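Local coordinates for protein integrase (Enterobacteria phage lambda, PDB 1AE9) that catalyses, through this catalytic domain, the site-specific DNA recombination that integrates the phage genome into the host chromosome and, together with excisionase, excises it again, at residues E28-T33 with P129-L134; G34-D39 with S58-K63; T94-A97 with P103-S106. One frame throughout, in Å; residues are numbered along the deposited sequence.

Interaction 1. Residues E28-T33 with P129-L134; sequences ELAVVT and PTFHEL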
loop_
_atom_site.group_PDB
_atom_site.type_symbol
_atom_site.label_atom_id
_atom_site.label_comp_id
_atom_site.label_asym_id
_atom_site.label_seq_id
_atom_site.Cartn_x
_atom_site.Cartn_y
_atom_site.Cartn_z
ATOM N N GLU A 28 -6.411 17.507 11.659
ATOM C CA GLU A 28 -7.179 17.930 12.822
ATOM C C GLU A 28 -7.802 16.734 13.536
ATOM O O GLU A 28 -7.721 16.621 14.764
ATOM C CB GLU A 28 -8.271 18.906 12.410
ATOM C CG GLU A 28 -7.747 20.255 11.982
ATOM C CD GLU A 28 -8.847 21.204 11.544
ATOM O OE1 GLU A 28 -10.006 20.767 11.391
ATOM O OE2 GLU A 28 -8.546 22.397 11.337
ATOM N N LEU A 29 -8.391 15.825 12.765
ATOM C CA LEU A 29 -9.031 14.647 13.333
ATOM C C LEU A 29 -8.014 13.745 14.047
ATOM O O LEU A 29 -8.311 13.160 15.085
ATOM C CB LEU A 29 -9.787 13.886 12.239
ATOM C CG LEU A 29 -11.064 13.151 12.655
ATOM C CD1 LEU A 29 -12.105 14.151 13.167
ATOM C CD2 LEU A 29 -11.623 12.375 11.465
ATOM N N ALA A 30 -6.800 13.665 13.517
ATOM C CA ALA A 30 -5.755 12.850 14.122
ATOM C C ALA A 30 -5.353 13.386 15.497
ATOM O O ALA A 30 -5.141 12.608 16.433
ATOM C CB ALA A 30 -4.539 12.803 13.212
ATOM N N VAL A 31 -5.236 14.707 15.612
ATOM C CA VAL A 31 -4.841 15.332 16.875
ATOM C C VAL A 31 -5.964 15.355 17.914
ATOM O O VAL A 31 -5.728 15.063 19.078
ATOM C CB VAL A 31 -4.268 16.775 16.662
ATOM C CG1 VAL A 31 -3.937 17.435 18.010
ATOM C CG2 VAL A 31 -3.000 16.716 15.799
ATOM N N VAL A 32 -7.187 15.657 17.499
ATOM C CA VAL A 32 -8.285 15.712 18.454
ATOM C C VAL A 32 -8.829 14.342 18.905
ATOM O O VAL A 32 -9.410 14.236 19.988
ATOM C CB VAL A 32 -9.420 16.665 17.965
ATOM C CG1 VAL A 32 -10.297 16.000 16.921
ATOM C CG2 VAL A 32 -10.245 17.157 19.141
ATOM N N THR A 33 -8.659 13.296 18.094
ATOM C CA THR A 33 -9.139 11.966 18.490
ATOM C C THR A 33 -8.000 11.066 18.965
ATOM O O THR A 33 -8.240 10.061 19.638
ATOM C CB THR A 33 -9.893 11.209 17.351
ATOM O OG1 THR A 33 -8.964 10.808 16.334
ATOM C CG2 THR A 33 -10.994 12.067 16.738
ATOM N N PRO A 129 9.268 13.794 11.243
ATOM C CA PRO A 129 8.046 13.164 11.751
ATOM C C PRO A 129 7.086 12.831 10.608
ATOM O O PRO A 129 7.040 13.538 9.605
ATOM C CB PRO A 129 7.471 14.238 12.681
ATOM C CG PRO A 129 7.918 15.508 12.042
ATOM C CD PRO A 129 9.346 15.204 11.656
ATOM N N THR A 130 6.372 11.720 10.746
ATOM C CA THR A 130 5.406 11.282 9.751
ATOM C C THR A 130 4.004 11.588 10.274
ATOM O O THR A 130 3.855 12.155 11.363
ATOM C CB THR A 130 5.530 9.768 9.490
ATOM O OG1 THR A 130 5.154 9.043 10.666
ATOM C CG2 THR A 130 6.963 9.402 9.121
ATOM N N PHE A 131 2.972 11.207 9.523
ATOM C CA PHE A 131 1.608 11.454 9.972
ATOM C C PHE A 131 1.378 10.763 11.317
ATOM O O PHE A 131 0.628 11.267 12.156
ATOM C CB PHE A 131 0.588 10.961 8.941
ATOM C CG PHE A 131 -0.822 11.409 9.222
ATOM C CD1 PHE A 131 -1.668 10.639 10.016
ATOM C CD2 PHE A 131 -1.307 12.602 8.693
ATOM C CE1 PHE A 131 -2.973 11.044 10.279
ATOM C CE2 PHE A 131 -2.621 13.019 8.951
ATOM C CZ PHE A 131 -3.451 12.239 9.745
ATOM N N HIS A 132 2.032 9.624 11.534
ATOM C CA HIS A 132 1.880 8.914 12.799
ATOM C C HIS A 132 2.271 9.776 14.007
ATOM O O HIS A 132 1.738 9.598 15.104
ATOM C CB HIS A 132 2.691 7.616 12.832
ATOM C CG HIS A 132 2.641 6.921 14.161
ATOM N ND1 HIS A 132 3.657 7.014 15.091
ATOM C CD2 HIS A 132 1.660 6.195 14.753
ATOM C CE1 HIS A 132 3.303 6.381 16.198
ATOM N NE2 HIS A 132 2.095 5.876 16.019
ATOM N N GLU A 133 3.189 10.715 13.817
ATOM C CA GLU A 133 3.610 11.555 14.930
ATOM C C GLU A 133 2.498 12.435 15.491
ATOM O O GLU A 133 2.623 12.968 16.601
ATOM C CB GLU A 133 4.852 12.371 14.560
ATOM C CG GLU A 133 6.166 11.633 14.847
ATOM C CD GLU A 133 6.183 10.198 14.315
ATOM O OE1 GLU A 133 6.312 10.017 13.089
ATOM O OE2 GLU A 133 6.068 9.244 15.121
ATOM N N LEU A 134 1.394 12.543 14.756
ATOM C CA LEU A 134 0.255 13.342 15.199
ATOM C C LEU A 134 -0.447 12.679 16.388
ATOM O O LEU A 134 -1.110 13.353 17.172
ATOM C CB LEU A 134 -0.732 13.566 14.040
ATOM C CG LEU A 134 -0.213 14.467 12.913
ATOM C CD1 LEU A 134 -1.205 14.508 11.776
ATOM C CD2 LEU A 134 0.035 15.864 13.447
#

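Interaction 2. Residues G34-D39 with S58-K63; sequences GQRVGD and SKTGVK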
loop_
_atom_site.group_PDB
_atom_site.type_symbol
_atom_site.label_atom_id
_atom_site.label_comp_id
_atom_site.label_asym_id
_atom_site.label_seq_id
_atom_site.Cartn_x
_atom_site.Cartn_y
_atom_site.Cartn_z
ATOM N N GLY A 34 -6.768 11.406 18.586
ATOM C CA GLY A 34 -5.612 10.609 18.967
ATOM C C GLY A 34 -5.559 9.203 18.368
ATOM O O GLY A 34 -4.737 8.378 18.794
ATOM N N GLN A 35 -6.394 8.928 17.363
ATOM C CA GLN A 35 -6.432 7.600 16.748
ATOM C C GLN A 35 -5.396 7.365 15.648
ATOM O O GLN A 35 -4.982 8.298 14.953
ATOM C CB GLN A 35 -7.844 7.300 16.232
ATOM C CG GLN A 35 -8.924 7.326 17.329
ATOM C CD GLN A 35 -8.530 6.514 18.560
ATOM O OE1 GLN A 35 -8.322 5.296 18.486
ATOM N NE2 GLN A 35 -8.395 7.189 19.692
ATOM N N ARG A 36 -4.946 6.117 15.523
ATOM C CA ARG A 36 -3.966 5.744 14.507
ATOM C C ARG A 36 -4.571 6.051 13.140
ATOM O O ARG A 36 -5.792 5.965 12.972
ATOM C CB ARG A 36 -3.646 4.258 14.598
ATOM C CG ARG A 36 -2.974 3.829 15.900
ATOM C CD ARG A 36 -2.590 2.362 15.824
ATOM N NE ARG A 36 -1.980 1.851 17.051
ATOM C CZ ARG A 36 -2.654 1.505 18.143
ATOM N NH1 ARG A 36 -3.979 1.617 18.191
ATOM N NH2 ARG A 36 -2.004 1.005 19.185
ATOM N N VAL A 37 -3.722 6.365 12.160
ATOM C CA VAL A 37 -4.183 6.711 10.819
ATOM C C VAL A 37 -5.064 5.630 10.176
ATOM O O VAL A 37 -6.068 5.954 9.518
ATOM C CB VAL A 37 -3.005 7.147 9.886
ATOM C CG1 VAL A 37 -2.036 5.994 9.640
ATOM C CG2 VAL A 37 -3.548 7.721 8.568
ATOM N N GLY A 38 -4.739 4.358 10.430
ATOM C CA GLY A 38 -5.532 3.264 9.890
ATOM C C GLY A 38 -6.966 3.380 10.369
ATOM O O GLY A 38 -7.913 3.205 9.596
ATOM N N ASP A 39 -7.144 3.725 11.637
ATOM C CA ASP A 39 -8.486 3.870 12.183
ATOM C C ASP A 39 -9.182 5.146 11.720
ATOM O O ASP A 39 -10.398 5.149 11.537
ATOM C CB ASP A 39 -8.472 3.759 13.707
ATOM C CG ASP A 39 -8.002 2.396 14.178
ATOM O OD1 ASP A 39 -8.407 1.384 13.569
ATOM O OD2 ASP A 39 -7.206 2.332 15.135
ATOM N N SER A 58 -8.371 -1.239 14.805
ATOM C CA SER A 58 -8.069 -2.334 13.889
ATOM C C SER A 58 -6.956 -3.257 14.366
ATOM O O SER A 58 -7.068 -4.480 14.277
ATOM C CB SER A 58 -7.706 -1.773 12.503
ATOM O OG SER A 58 -8.779 -1.032 11.937
ATOM N N LYS A 59 -5.889 -2.666 14.881
ATOM C CA LYS A 59 -4.740 -3.426 15.336
ATOM C C LYS A 59 -4.914 -4.133 16.688
ATOM O O LYS A 59 -4.642 -5.327 16.813
ATOM C CB LYS A 59 -3.521 -2.499 15.374
ATOM C CG LYS A 59 -2.219 -3.153 15.820
ATOM C CD LYS A 59 -1.123 -2.100 16.042
ATOM C CE LYS A 59 0.164 -2.718 16.597
ATOM N NZ LYS A 59 -0.021 -3.324 17.957
ATOM N N THR A 60 -5.410 -3.401 17.676
ATOM C CA THR A 60 -5.556 -3.918 19.034
ATOM C C THR A 60 -6.903 -4.500 19.438
ATOM O O THR A 60 -6.972 -5.273 20.395
ATOM C CB THR A 60 -5.229 -2.814 20.042
ATOM O OG1 THR A 60 -6.204 -1.766 19.909
ATOM C CG2 THR A 60 -3.843 -2.252 19.774
ATOM N N GLY A 61 -7.971 -4.085 18.760
ATOM C CA GLY A 61 -9.293 -4.569 19.101
ATOM C C GLY A 61 -9.917 -3.766 20.233
ATOM O O GLY A 61 -11.029 -4.068 20.668
ATOM N N VAL A 62 -9.211 -2.739 20.708
ATOM C CA VAL A 62 -9.714 -1.889 21.791
ATOM C C VAL A 62 -10.921 -1.104 21.293
ATOM O O VAL A 62 -10.867 -0.481 20.236
ATOM C CB VAL A 62 -8.613 -0.922 22.297
ATOM C CG1 VAL A 62 -9.175 0.087 23.302
ATOM C CG2 VAL A 62 -7.497 -1.716 22.927
ATOM N N LYS A 63 -12.015 -1.163 22.043
ATOM C CA LYS A 63 -13.256 -0.474 21.685
ATOM C C LYS A 63 -13.531 0.724 22.597
ATOM O O LYS A 63 -13.793 0.553 23.790
ATOM C CB LYS A 63 -14.431 -1.457 21.743
ATOM C CG LYS A 63 -14.469 -2.430 20.585
ATOM C CD LYS A 63 -15.574 -3.460 20.734
ATOM C CE LYS A 63 -15.246 -4.444 21.836
ATOM N NZ LYS A 63 -13.916 -5.080 21.617
HETATM O O HOH W 1 -5.344 0.191 14.956
#

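Interaction 3. Residues T94-A97 with P103-S106; sequences TIIA and PLSS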
loop_
_atom_site.group_PDB
_atom_site.type_symbol
_atom_site.label_atom_id
_atom_site.label_comp_id
_atom_site.label_asym_id
_atom_site.label_seq_id
_atom_site.Cartn_x
_atom_site.Cartn_y
_atom_site.Cartn_z
ATOM N N THR A 94 -17.294 7.658 4.524
ATOM C CA THR A 94 -16.239 7.677 5.526
ATOM C C THR A 94 -16.071 9.148 5.926
ATOM O O THR A 94 -16.239 10.043 5.092
ATOM C CB THR A 94 -14.906 7.100 4.973
ATOM O OG1 THR A 94 -14.610 7.671 3.688
ATOM C CG2 THR A 94 -14.992 5.588 4.861
ATOM N N ILE A 95 -15.804 9.403 7.200
ATOM C CA ILE A 95 -15.642 10.774 7.684
ATOM C C ILE A 95 -14.550 11.515 6.893
ATOM O O ILE A 95 -14.729 12.675 6.506
ATOM C CB ILE A 95 -15.376 10.783 9.196
ATOM C CG1 ILE A 95 -16.605 10.206 9.917
ATOM C CG2 ILE A 95 -15.048 12.193 9.672
ATOM C CD1 ILE A 95 -16.463 10.054 11.420
ATOM N N ILE A 96 -13.426 10.840 6.667
ATOM C CA ILE A 96 -12.319 11.375 5.875
ATOM C C ILE A 96 -12.530 10.711 4.510
ATOM O O ILE A 96 -12.692 9.494 4.437
ATOM C CB ILE A 96 -10.933 10.952 6.455
ATOM C CG1 ILE A 96 -10.701 11.621 7.805
ATOM C CG2 ILE A 96 -9.821 11.390 5.542
ATOM C CD1 ILE A 96 -10.883 13.129 7.758
ATOM N N ALA A 97 -12.582 11.505 3.445
ATOM C CA ALA A 97 -12.795 10.983 2.093
ATOM C C ALA A 97 -12.144 11.912 1.072
ATOM O O ALA A 97 -11.836 13.066 1.382
ATOM C CB ALA A 97 -14.310 10.843 1.807
ATOM N N PRO A 103 -13.131 6.472 0.041
ATOM C CA PRO A 103 -12.374 6.265 1.276
ATOM C C PRO A 103 -10.889 6.472 0.959
ATOM O O PRO A 103 -10.467 6.308 -0.192
ATOM C CB PRO A 103 -12.633 4.790 1.589
ATOM C CG PRO A 103 -13.939 4.508 0.914
ATOM C CD PRO A 103 -13.801 5.230 -0.379
ATOM N N LEU A 104 -10.101 6.843 1.964
ATOM C CA LEU A 104 -8.663 7.043 1.782
ATOM C C LEU A 104 -7.906 5.926 2.500
ATOM O O LEU A 104 -8.449 5.274 3.389
ATOM C CB LEU A 104 -8.243 8.404 2.353
ATOM C CG LEU A 104 -8.802 9.636 1.643
ATOM C CD1 LEU A 104 -8.693 10.821 2.536
ATOM C CD2 LEU A 104 -8.061 9.874 0.356
ATOM N N SER A 105 -6.688 5.648 2.062
ATOM C CA SER A 105 -5.872 4.624 2.711
ATOM C C SER A 105 -4.821 5.345 3.555
ATOM O O SER A 105 -4.503 6.514 3.293
ATOM C CB SER A 105 -5.165 3.751 1.676
ATOM O OG SER A 105 -4.187 4.499 0.968
ATOM N N SER A 106 -4.258 4.642 4.534
ATOM C CA SER A 106 -3.223 5.208 5.397
ATOM C C SER A 106 -2.025 5.711 4.588
ATOM O O SER A 106 -1.452 6.764 4.889
ATOM C CB SER A 106 -2.741 4.148 6.384
ATOM O OG SER A 106 -3.822 3.625 7.122
HETATM O O HOH W 2 -11.126 7.229 4.531
#

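Interaction 1. Residues E28-T33 with P129-L134
Glu-133 OE1 is gripped from several directions in the same turn as Phe-131 and Leu-134, whose side chains meet Ala-30 and Val-31. Thr-130 N lies 2.9 Å from Glu-133 OE1 on the anti lone pair, while Thr-130 OG1, also 2.9 Å from Glu-133 OE1, reaches the syn side, 29° out of the carboxylate plane; Arg-1 adds a salt bridge. Thr-130 and Glu-133 thus form a capping box at the turn leading into helix 133-145; Thr-130 OG1 also accepts a weak bond from His-132 N. Glu-133 OE2 is met from above the carboxylate plane by His-132 ND1 at 3.3 Å, which probably helps set the imidazole of this predicted active-site residue of the tyrosine recombinase. With CG anti to the backbone N (chi1 -169°), the Phe-131 ring extends toward helix 21-33, its CZ 3.7 Å from Ala-30 CB in an oblique approach. Ala-30 CB also lies 4.0 Å from Leu-134 CB; alanine suits so near a helix. Leu-134 CD1 sits 3.5 Å above the plane of the Phe-131 ring, toward its rim. The other methyl, Leu-134 CD2, meets Val-31 CG2 at 3.9 Å, the chains crossing at about a right angle.

Interaction 2. Residues G34-D39 with S58-K63
Asp-39, in helix 37-42, receives Ser-58 at the start of the beta-hairpin loop between strands 52-56 and 63-67, the loop that carries the catalytic lysine in tyrosine recombinases. Asp-39 OD1 takes two bonds from the one residue: Ser-58 N lies 2.9 Å from Asp-39 OD1 in a nearly straight bond (171°) on the syn side, 19° out of the carboxylate plane, and Ser-58 OG, also 2.9 Å from Asp-39 OD1, comes nearly along the C-O axis. A short carboxylate suits this double grip. The other oxygen is served through water, which donates to Asp-39 OD2 and accepts from Lys-59 N. Ser-58 OG has a further partner in Lys-118 of the second subunit.

Arg-36, at the N-cap position and extended from CG to NE, crosses Lys-59 at about a right angle. One face of its guanidinium is met by Lys-59 CD, 4.2 Å from Arg-36 NE, while Thr-60 CG2 packs obliquely, 3.8 Å from Arg-36 NH2. Arg-36 NH1 bonds Gln-57 OE1. Lys-59, a predicted active-site residue, here pairs its NZ with Asp-127 of the second subunit. Arg-36 and Arg-135, likewise predicted, probably meet the DNA phosphate, as in related recombinases. Gly-61 accommodates a positive phi, and Thr-60 OG1, which also bonds Gln-57 OE1, closes an ST turn by accepting from Val-62 N at 3.3 Å.

Interaction 3. Residues T94-A97 with P103-S106
Thr-94 turns OG1 into the space between its backbone N and carbonyl carbon (chi1 47°), which brings the hydroxyl beside Pro-103, and Ile-96 holds CG2 anti to its backbone N, which sets that methyl beside Leu-104. Thr-94 OG1 lies 3.6 Å from Pro-103 CA and donates back to its own segment, 2.8 Å from Ile-96 O, from above the carbonyl plane, 35° out of it. Threonine suits the place because it offers both this donor and a methyl: Thr-94 CG2 packs 4.1 Å from Pro-103 CB. Ile-96 O also accepts from a water that in turn accepts from Leu-104 N, joining the two backbones without a direct hydrogen bond. Beside this bridge, Leu-104 CD1 comes to 3.3 Å of Ile-96 CG2, closer than a usual van der Waals contact, so the exact distance is doubtful; the side chains cross at about a right angle. Leu-104 goes on to touch Trp-22 of helix 21-33, and Ile-96 touches Leu-29 there, a reach that long aliphatic chains suit. These contacts, away from the annotated sites, draw together the neck of an irregular loop between helices 79-90 and 106-120, with Ser-105 as N-cap of the second helix.

In the fold
The three contacts lie close together in one tyrosine recombinase catalytic domain, the centre of interaction 1 about 13 Å from that of interaction 2 and about 14 Å from that of interaction 3; those of 2 and 3 are also about 14 Å apart. Along the chain, interactions 2 and 3 follow one another inside the stretch of chain closed by interaction 1. Helices 21-33 and 37-42 are consecutive, and the packing of Phe-131 on Val-37 links interactions 1 and 2. Leu-29 touches Ile-95 and Ile-96, while Val-37 and Gly-38 meet Ser-106 of interaction 3. Predicted active-site residues from distant parts of the sequence are thus carried on one continuous framework.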